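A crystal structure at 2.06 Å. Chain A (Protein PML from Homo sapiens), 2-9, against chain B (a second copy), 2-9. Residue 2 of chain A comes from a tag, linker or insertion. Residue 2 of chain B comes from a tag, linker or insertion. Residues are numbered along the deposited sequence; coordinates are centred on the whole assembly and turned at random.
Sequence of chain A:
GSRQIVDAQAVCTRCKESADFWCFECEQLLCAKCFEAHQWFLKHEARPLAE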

# COMPACT_ATOMS: atom_id res chain seq x y z
N SER A 2 -0.15 10.97 6.43
CA SER A 2 -0.66 11.15 7.78
C SER A 2 -0.43 9.89 8.62
O SER A 2 0.12 8.91 8.13
CB SER A 2 -2.14 11.51 7.75
OG SER A 2 -2.49 12.28 8.88
N ARG A 3 -0.86 9.93 9.88
CA ARG A 3 -0.48 8.89 10.82
C ARG A 3 -1.23 7.60 10.51
O ARG A 3 -2.46 7.60 10.39
CB ARG A 3 -0.78 9.34 12.25
CG ARG A 3 -0.53 8.30 13.33
CD ARG A 3 -0.80 8.90 14.71
NE ARG A 3 -2.25 9.04 14.89
CZ ARG A 3 -2.84 9.57 15.95
NH1 ARG A 3 -2.11 10.03 16.96
NH2 ARG A 3 -4.16 9.64 16.01
N GLN A 4 -0.50 6.51 10.37
CA GLN A 4 -1.11 5.23 10.06
C GLN A 4 -0.18 4.09 10.44
O GLN A 4 1.01 4.29 10.69
CB GLN A 4 -1.52 5.15 8.58
CG GLN A 4 -0.38 5.19 7.58
CD GLN A 4 -0.87 5.53 6.17
OE1 GLN A 4 -1.33 4.66 5.43
NE2 GLN A 4 -0.80 6.82 5.81
N ILE A 5 -0.75 2.90 10.51
CA ILE A 5 -0.02 1.68 10.82
C ILE A 5 0.22 0.91 9.53
O ILE A 5 -0.68 0.79 8.69
CB ILE A 5 -0.78 0.82 11.84
CG1 ILE A 5 -0.82 1.50 13.21
CG2 ILE A 5 -0.13 -0.56 11.96
CD1 ILE A 5 -1.63 2.78 13.25
N VAL A 6 1.42 0.39 9.38
CA VAL A 6 1.75 -0.50 8.27
C VAL A 6 2.22 -1.81 8.86
O VAL A 6 2.73 -1.87 9.99
CB VAL A 6 2.81 0.12 7.33
CG1 VAL A 6 2.26 1.39 6.68
CG2 VAL A 6 4.08 0.39 8.08
N ASP A 7 2.00 -2.89 8.11
CA ASP A 7 2.35 -4.23 8.57
C ASP A 7 3.41 -4.83 7.65
O ASP A 7 3.63 -4.36 6.53
CB ASP A 7 1.10 -5.12 8.60
CG ASP A 7 1.25 -6.31 9.53
OD1 ASP A 7 2.34 -6.92 9.56
OD2 ASP A 7 0.27 -6.62 10.24
N ALA A 8 4.06 -5.88 8.15
CA ALA A 8 5.03 -6.59 7.33
C ALA A 8 4.34 -7.41 6.25
O ALA A 8 4.95 -7.70 5.21
CB ALA A 8 5.88 -7.51 8.19
N GLN A 9 3.07 -7.73 6.44
CA GLN A 9 2.28 -8.51 5.50
C GLN A 9 1.04 -7.73 5.11
O GLN A 9 0.45 -7.02 5.93
CB GLN A 9 1.90 -9.86 6.10
CG GLN A 9 2.62 -11.01 5.45
CD GLN A 9 2.61 -12.28 6.27
OE1 GLN A 9 1.79 -12.45 7.17
NE2 GLN A 9 3.54 -13.19 5.96
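Chain B 2-9: SRQIVDAQ

The N-terminal part of chain B runs antiparallel to the same part of chain A, extended through Val B6. The strand of chain B pairs with that of chain A through Gln B4, Ile B5 and Val B6, set against Val A6, Ile A5 and Gln A4; their N-to-C directions make an angle of 145° and their axes approach to 4.5 Å, so the two are antiparallel but distinctly twisted. The register is centred on Ile B5 against Ile A5, and residue numbers facing one another sum to ten along the ladder. Together the two stretches bury 645 Å² of surface.

Chain B enters at Ser B2, a tag residue, whose psi is 105°. It lies beside Ala A8, with Ser B2 OG 3.8 Å from Ala A8 CB, and its carbonyl oxygen, Ser B2 O, accepts a weak, bent hydrogen bond from Ala A8 N at 3.2 Å.

Arg B3 (phi/psi -82/161°) comes next to Asp A7, with Arg B3 CA and Asp A7 CA 4.3 Å apart. Its side chain is on the same face of the sheet as Ile A5 and Asp A7. The guanidinium lies with one face against the isoleucine, Arg B3 CZ being 3.5 Å from Ile A5 CG2, while the carboxylate approaches near the guanidinium plane. At 4.1 Å from Arg B3 NE, Asp A7 OD2 is too distant for a salt bridge, although the opposite charges remain neighbours. A water donates to Asp A7 OD2 at 2.7 Å and accepts a weak bond from Arg B3 NH2 at 3.5 Å, linking the two groups. Backbone packing is close here too: Arg B3 CA makes a CA-H...O contact of 3.3 Å with Val A6 O.

Gln B4 (-146/138°) forms a hydrogen-bonded pair with Val A6. Gln B4 N donates to Val A6 O at 2.6 Å, and Val A6 N returns a nearly straight bond to Gln B4 O at 2.8 Å. The same carbonyl receives a CA-H...O contact from the next rung, with Ile A5 CA 3.2 Å from Gln B4 O. Gln B4 CB rests 3.7 Å from Val A6 CG2, but the end of the glutamine side chain leads away.

At Ile B5 (phi -85°, psi 131°) the pairing is non-hydrogen-bonded, and the CA atoms of Ile B5 and Ile A5 close to 4.7 Å. Both side chains share one face, where Ile B5 CD1 touches Ile A5 CG1 at 4.1 Å.

Val B6 (phi -116°, psi 106°) restores hydrogen bonding, now with Gln A4: Val B6 N donates to Gln A4 O at 2.8 Å and Gln A4 N to Val B6 O at 3.2 Å. Its side chain is buried on the face it shares with Val A6, Val B6 CG2 meeting Val A6 CG2 at 3.8 Å.

Beyond this the pairing lapses. Asp B7 turns its CA-to-CB bond away, and Ala B8 (-66/-26°) leaves the extended conformation, although Ala B8 CA still packs 3.7 Å from Ser A2 CA, in the tag of chain A. Gln B9 makes no contact with this stretch of chain A.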

# COMPACT_ATOMS: atom_id res chain seq x y z
N SER B 2 5.14 -7.89 12.50
CA SER B 2 5.64 -6.60 12.96
C SER B 2 4.85 -5.47 12.31
O SER B 2 5.01 -5.18 11.13
CB SER B 2 7.13 -6.46 12.65
OG SER B 2 7.37 -6.04 11.32
N ARG B 3 3.98 -4.85 13.10
CA ARG B 3 3.34 -3.62 12.66
C ARG B 3 4.27 -2.44 12.92
O ARG B 3 5.20 -2.52 13.73
CB ARG B 3 2.01 -3.39 13.40
CG ARG B 3 1.23 -4.65 13.75
CD ARG B 3 -0.18 -4.27 14.22
NE ARG B 3 -1.09 -4.08 13.10
CZ ARG B 3 -2.12 -3.24 13.08
NH1 ARG B 3 -2.38 -2.46 14.13
NH2 ARG B 3 -2.88 -3.16 12.00
N GLN B 4 4.00 -1.34 12.23
CA GLN B 4 4.88 -0.19 12.31
C GLN B 4 4.05 1.08 12.22
O GLN B 4 3.11 1.15 11.42
CB GLN B 4 5.92 -0.23 11.19
CG GLN B 4 7.22 0.43 11.51
CD GLN B 4 8.23 0.24 10.40
OE1 GLN B 4 8.56 1.17 9.67
NE2 GLN B 4 8.71 -0.98 10.25
N ILE B 5 4.39 2.05 13.05
CA ILE B 5 3.77 3.37 13.00
C ILE B 5 4.49 4.20 11.95
O ILE B 5 5.73 4.28 11.95
CB ILE B 5 3.81 4.07 14.36
CG1 ILE B 5 3.04 3.25 15.39
CG2 ILE B 5 3.24 5.47 14.22
CD1 ILE B 5 1.65 3.73 15.66
N VAL B 6 3.73 4.82 11.06
CA VAL B 6 4.28 5.71 10.05
C VAL B 6 3.73 7.09 10.36
O VAL B 6 2.55 7.38 10.13
CB VAL B 6 3.96 5.25 8.62
CG1 VAL B 6 4.05 6.39 7.65
CG2 VAL B 6 4.95 4.13 8.25
N ASP B 7 4.60 7.95 10.89
CA ASP B 7 4.31 9.33 11.23
C ASP B 7 3.76 10.14 10.07
O ASP B 7 3.92 9.76 8.90
CB ASP B 7 5.61 9.99 11.74
CG ASP B 7 6.87 9.34 11.14
OD1 ASP B 7 6.85 8.10 10.93
OD2 ASP B 7 7.88 10.04 10.88
N ALA B 8 3.11 11.27 10.39
CA ALA B 8 2.57 12.13 9.35
C ALA B 8 3.68 12.75 8.51
O ALA B 8 3.45 13.10 7.35
CB ALA B 8 1.71 13.23 9.98
N GLN B 9 4.88 12.89 9.08
CA GLN B 9 6.03 13.43 8.36
C GLN B 9 6.99 12.34 7.88
O GLN B 9 8.20 12.57 7.78
CB GLN B 9 6.79 14.42 9.24
CG GLN B 9 6.01 15.69 9.56
CD GLN B 9 6.59 16.43 10.75
OE1 GLN B 9 7.79 16.70 10.81
NE2 GLN B 9 5.73 16.76 11.71
O HOH W 1 -2.09 -5.53 9.58